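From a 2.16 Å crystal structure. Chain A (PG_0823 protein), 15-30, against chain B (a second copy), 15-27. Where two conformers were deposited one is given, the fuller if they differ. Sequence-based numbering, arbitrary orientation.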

# COMPACT_ATOMS: atom_id res chain seq x y z
N VAL A 15 8.05 4.92 6.71
CA VAL A 15 7.35 3.90 5.96
C VAL A 15 6.22 3.35 6.83
O VAL A 15 5.08 3.24 6.38
CB VAL A 15 8.30 2.77 5.47
CG1 VAL A 15 7.52 1.68 4.74
CG2 VAL A 15 9.38 3.35 4.54
N ARG A 16 6.54 3.04 8.08
CA ARG A 16 5.53 2.56 9.00
C ARG A 16 4.40 3.57 9.19
O ARG A 16 3.23 3.20 9.14
CB ARG A 16 6.13 2.16 10.35
CG ARG A 16 5.12 1.44 11.21
CD ARG A 16 5.75 0.40 12.07
NE ARG A 16 4.73 -0.25 12.89
CZ ARG A 16 4.98 -1.15 13.83
NH1 ARG A 16 6.23 -1.52 14.09
NH2 ARG A 16 3.98 -1.67 14.51
N LYS A 17 4.75 4.84 9.40
CA LYS A 17 3.73 5.90 9.49
C LYS A 17 2.81 5.92 8.27
O LYS A 17 1.59 6.00 8.40
CB LYS A 17 4.38 7.27 9.69
CG LYS A 17 4.95 7.48 11.08
CD LYS A 17 4.90 8.95 11.47
CE LYS A 17 6.27 9.59 11.40
NZ LYS A 17 6.19 11.02 11.77
N SER A 18 3.41 5.82 7.08
CA SER A 18 2.63 5.85 5.84
C SER A 18 1.69 4.66 5.70
O SER A 18 0.59 4.79 5.17
CB SER A 18 3.55 5.90 4.62
OG SER A 18 4.21 7.13 4.54
N MSE A 19 2.15 3.49 6.15
CA MSE A 19 1.34 2.28 6.01
C MSE A 19 0.10 2.26 6.92
O MSE A 19 -0.89 1.61 6.59
CB MSE A 19 2.19 1.01 6.12
CG MSE A 19 3.17 0.84 4.93
SE MSE A 19 2.43 1.20 3.17
CE MSE A 19 0.93 -0.17 3.20
N GLN A 20 0.14 3.03 8.02
CA GLN A 20 -1.06 3.31 8.82
C GLN A 20 -2.19 3.88 7.97
O GLN A 20 -3.38 3.60 8.20
CB GLN A 20 -0.76 4.30 9.94
CG GLN A 20 0.38 3.91 10.87
CD GLN A 20 0.01 2.76 11.76
OE1 GLN A 20 0.29 1.61 11.44
NE2 GLN A 20 -0.63 3.06 12.88
N ILE A 21 -1.81 4.68 6.97
CA ILE A 21 -2.78 5.26 6.06
C ILE A 21 -3.06 4.38 4.85
O ILE A 21 -4.22 4.26 4.45
CB ILE A 21 -2.32 6.63 5.53
CG1 ILE A 21 -1.97 7.59 6.68
CG2 ILE A 21 -3.41 7.21 4.61
CD1 ILE A 21 -1.25 8.86 6.20
N PHE A 22 -2.02 3.81 4.24
CA PHE A 22 -2.16 3.21 2.90
C PHE A 22 -2.50 1.73 2.89
O PHE A 22 -2.74 1.17 1.82
CB PHE A 22 -0.90 3.46 2.00
CG PHE A 22 -0.53 4.92 1.87
CD1 PHE A 22 0.81 5.32 1.96
CD2 PHE A 22 -1.51 5.89 1.68
CE1 PHE A 22 1.16 6.68 1.85
CE2 PHE A 22 -1.15 7.26 1.57
CZ PHE A 22 0.18 7.64 1.64
N ALA A 23 -2.55 1.12 4.07
CA ALA A 23 -2.76 -0.33 4.23
C ALA A 23 -4.07 -0.86 3.68
O ALA A 23 -4.19 -2.04 3.36
CB ALA A 23 -2.62 -0.74 5.71
N GLY A 24 -5.07 0.00 3.56
CA GLY A 24 -6.36 -0.45 3.04
C GLY A 24 -6.29 -1.19 1.71
O GLY A 24 -5.41 -0.94 0.89
N LYS A 25 -7.22 -2.13 1.53
CA LYS A 25 -7.52 -2.74 0.24
C LYS A 25 -7.94 -1.67 -0.79
O LYS A 25 -7.68 -1.80 -1.99
CB LYS A 25 -8.65 -3.76 0.43
CG LYS A 25 -8.94 -4.70 -0.75
CD LYS A 25 -10.11 -5.65 -0.45
CE LYS A 25 -9.77 -6.62 0.68
NZ LYS A 25 -10.89 -7.57 0.98
N TRP A 26 -8.58 -0.61 -0.29
CA TRP A 26 -9.21 0.40 -1.16
C TRP A 26 -8.60 1.80 -1.19
O TRP A 26 -8.88 2.56 -2.11
CB TRP A 26 -10.71 0.51 -0.82
CG TRP A 26 -11.42 -0.79 -0.84
CD1 TRP A 26 -11.96 -1.45 0.23
CD2 TRP A 26 -11.65 -1.63 -1.99
NE1 TRP A 26 -12.54 -2.63 -0.18
CE2 TRP A 26 -12.35 -2.77 -1.54
CE3 TRP A 26 -11.33 -1.52 -3.35
CZ2 TRP A 26 -12.75 -3.79 -2.40
CZ3 TRP A 26 -11.71 -2.54 -4.20
CH2 TRP A 26 -12.42 -3.66 -3.72
N THR A 27 -7.76 2.11 -0.21
CA THR A 27 -7.26 3.47 0.02
C THR A 27 -6.54 4.06 -1.18
O THR A 27 -6.90 5.15 -1.66
CB THR A 27 -6.31 3.53 1.23
OG1 THR A 27 -6.93 2.91 2.36
CG2 THR A 27 -5.94 4.97 1.59
N LEU A 28 -5.51 3.37 -1.66
CA LEU A 28 -4.72 3.83 -2.79
C LEU A 28 -5.49 3.78 -4.10
O LEU A 28 -5.29 4.63 -4.96
CB LEU A 28 -3.40 3.04 -2.88
CG LEU A 28 -2.40 3.25 -1.71
CD1 LEU A 28 -1.18 2.30 -1.82
CD2 LEU A 28 -1.95 4.69 -1.69
N LEU A 29 -6.35 2.79 -4.27
CA LEU A 29 -7.23 2.72 -5.44
C LEU A 29 -8.16 3.93 -5.58
O LEU A 29 -8.33 4.48 -6.68
CB LEU A 29 -8.05 1.43 -5.38
CG LEU A 29 -7.97 0.35 -6.48
CD1 LEU A 29 -6.83 0.53 -7.47
CD2 LEU A 29 -7.93 -1.03 -5.82
N ILE A 30 -8.76 4.34 -4.46
CA ILE A 30 -9.60 5.54 -4.39
C ILE A 30 -8.84 6.83 -4.69
O ILE A 30 -9.31 7.65 -5.47
CB ILE A 30 -10.31 5.63 -3.05
CG1 ILE A 30 -11.39 4.54 -2.97
CG2 ILE A 30 -10.94 7.01 -2.87
CD1 ILE A 30 -11.91 4.30 -1.62
N VAL B 15 -2.95 -1.09 -11.03
CA VAL B 15 -2.90 -0.64 -9.64
C VAL B 15 -3.68 -1.62 -8.75
O VAL B 15 -3.21 -2.03 -7.70
CB VAL B 15 -3.40 0.83 -9.49
CG1 VAL B 15 -3.41 1.27 -8.03
CG2 VAL B 15 -2.54 1.75 -10.32
N ARG B 16 -4.88 -1.99 -9.22
CA ARG B 16 -5.72 -2.99 -8.55
C ARG B 16 -5.08 -4.38 -8.48
O ARG B 16 -5.21 -5.08 -7.47
CB ARG B 16 -7.10 -3.05 -9.21
CG ARG B 16 -8.08 -3.97 -8.49
CD ARG B 16 -9.49 -3.44 -8.58
NE ARG B 16 -10.41 -4.26 -7.78
CZ ARG B 16 -11.74 -4.17 -7.84
NH1 ARG B 16 -12.33 -3.30 -8.66
NH2 ARG B 16 -12.48 -4.95 -7.07
N LYS B 17 -4.39 -4.78 -9.56
CA LYS B 17 -3.63 -6.03 -9.53
C LYS B 17 -2.58 -5.95 -8.41
O LYS B 17 -2.46 -6.87 -7.60
CB LYS B 17 -2.93 -6.31 -10.87
CG LYS B 17 -3.84 -6.67 -12.04
CD LYS B 17 -3.07 -7.51 -13.06
CE LYS B 17 -3.09 -6.93 -14.48
NZ LYS B 17 -2.14 -5.76 -14.61
N SER B 18 -1.86 -4.83 -8.36
CA SER B 18 -0.74 -4.69 -7.41
C SER B 18 -1.18 -4.71 -5.96
O SER B 18 -0.53 -5.32 -5.12
CB SER B 18 0.06 -3.43 -7.71
OG SER B 18 0.79 -3.61 -8.89
N MSE B 19 -2.31 -4.04 -5.69
CA MSE B 19 -2.88 -3.99 -4.35
C MSE B 19 -3.34 -5.35 -3.79
O MSE B 19 -3.43 -5.51 -2.57
CB MSE B 19 -4.00 -2.94 -4.25
CG MSE B 19 -3.54 -1.48 -4.42
SE MSE B 19 -1.77 -1.03 -3.67
CE MSE B 19 -1.98 -1.57 -1.83
N GLN B 20 -3.57 -6.33 -4.66
CA GLN B 20 -3.80 -7.71 -4.20
C GLN B 20 -2.61 -8.22 -3.37
O GLN B 20 -2.79 -8.84 -2.32
CB GLN B 20 -4.03 -8.66 -5.37
CG GLN B 20 -5.21 -8.32 -6.27
CD GLN B 20 -6.54 -8.61 -5.62
OE1 GLN B 20 -7.43 -7.75 -5.60
NE2 GLN B 20 -6.69 -9.82 -5.09
N ILE B 21 -1.40 -7.94 -3.85
CA ILE B 21 -0.17 -8.32 -3.16
C ILE B 21 0.14 -7.40 -1.97
O ILE B 21 0.41 -7.88 -0.87
CB ILE B 21 1.03 -8.29 -4.13
CG1 ILE B 21 0.77 -9.19 -5.35
CG2 ILE B 21 2.31 -8.68 -3.42
CD1 ILE B 21 1.90 -9.22 -6.38
N PHE B 22 0.06 -6.08 -2.21
CA PHE B 22 0.64 -5.06 -1.32
C PHE B 22 -0.30 -4.52 -0.25
O PHE B 22 0.13 -3.75 0.60
CB PHE B 22 1.15 -3.85 -2.12
CG PHE B 22 2.21 -4.17 -3.14
CD1 PHE B 22 2.22 -3.50 -4.37
CD2 PHE B 22 3.21 -5.11 -2.88
CE1 PHE B 22 3.19 -3.78 -5.33
CE2 PHE B 22 4.19 -5.40 -3.85
CZ PHE B 22 4.17 -4.73 -5.08
N ALA B 23 -1.58 -4.91 -0.31
CA ALA B 23 -2.60 -4.36 0.59
C ALA B 23 -2.39 -4.64 2.07
O ALA B 23 -2.94 -3.95 2.92
CB ALA B 23 -4.00 -4.80 0.16
N GLY B 24 -1.58 -5.63 2.41
CA GLY B 24 -1.37 -5.94 3.82
C GLY B 24 -0.89 -4.77 4.65
O GLY B 24 -0.33 -3.81 4.11
N LYS B 25 -1.11 -4.81 5.97
CA LYS B 25 -0.49 -3.79 6.82
C LYS B 25 1.00 -4.07 7.05
O LYS B 25 1.75 -3.20 7.51
CB LYS B 25 -1.24 -3.60 8.15
CG LYS B 25 -1.11 -4.72 9.16
CD LYS B 25 -1.95 -4.47 10.41
CE LYS B 25 -1.43 -3.30 11.25
NZ LYS B 25 -2.43 -2.87 12.28
N TRP B 26 1.44 -5.28 6.69
CA TRP B 26 2.84 -5.66 6.92
C TRP B 26 3.66 -5.94 5.67
O TRP B 26 4.89 -5.90 5.72
CB TRP B 26 2.90 -6.89 7.84
CG TRP B 26 2.13 -6.75 9.12
CD1 TRP B 26 1.02 -7.46 9.48
CD2 TRP B 26 2.41 -5.86 10.21
NE1 TRP B 26 0.60 -7.07 10.73
CE2 TRP B 26 1.43 -6.10 11.21
CE3 TRP B 26 3.41 -4.90 10.46
CZ2 TRP B 26 1.41 -5.40 12.42
CZ3 TRP B 26 3.39 -4.21 11.66
CH2 TRP B 26 2.39 -4.47 12.63
N THR B 27 2.99 -6.24 4.56
CA THR B 27 3.66 -6.64 3.31
C THR B 27 4.84 -5.74 2.89
O THR B 27 5.96 -6.21 2.76
CB THR B 27 2.66 -6.77 2.13
OG1 THR B 27 1.58 -7.62 2.52
CG2 THR B 27 3.34 -7.37 0.92

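No hydrogen bond crosses between these two stretches; the contact is made by packing, and two arginine–tryptophan pairs repeat across it in near-symmetric fashion. Arg A16 extends so that its guanidinium lies with one face against Trp B26, NH2 to CH2 3.7 Å. The reciprocal pair is equivalent, Arg B16 NH2 to Trp A26 CH2 3.6 Å. In both, the tryptophan presents the edge of its ring, near the ring plane, to the flat face of the guanidinium. Each tryptophan has its CA-to-CB bond directed away from the other stretch, yet with chi1 at -52° (m) and chi2 near 113° the far end of the indole comes nearer. NH1 and NH2 of both arginines are hydrogen-bonded elsewhere in the structure, and one face of each guanidinium packs on a ring edge.

Between these pairs the loops meet at Ala A23 and Ala B23. The small methyl lets the backbones come close: Ala A23 CB lies 3.9 Å from Lys B25 CA, and Ala B23 CB 4.1 Å from Lys A25 CA. The two Ala carbonyl oxygens are modelled too close to be read as an interaction. Gly A24 and Gly B24 bear no side chain; an ideal CB would clash with OG1 of the threonine three residues on, Thr A27 or Thr B27, within its own chain.

Selenomethionines point toward the partner and adopt m for all three chi angles. Met A19 CE sits 4.0 Å from Gly B24 O, while Met B19, the more deeply covered, receives Leu A28 CD1 at 3.9 Å from its SE. Leu A29 has the largest area covered by the other stretch, 79 Å²: its CD1 approaches Val B15 CG1 at 3.5 Å and Arg B16 N at 3.6 Å. These apolar side chains suit a buried seam. Together the stretches bury 644 Å².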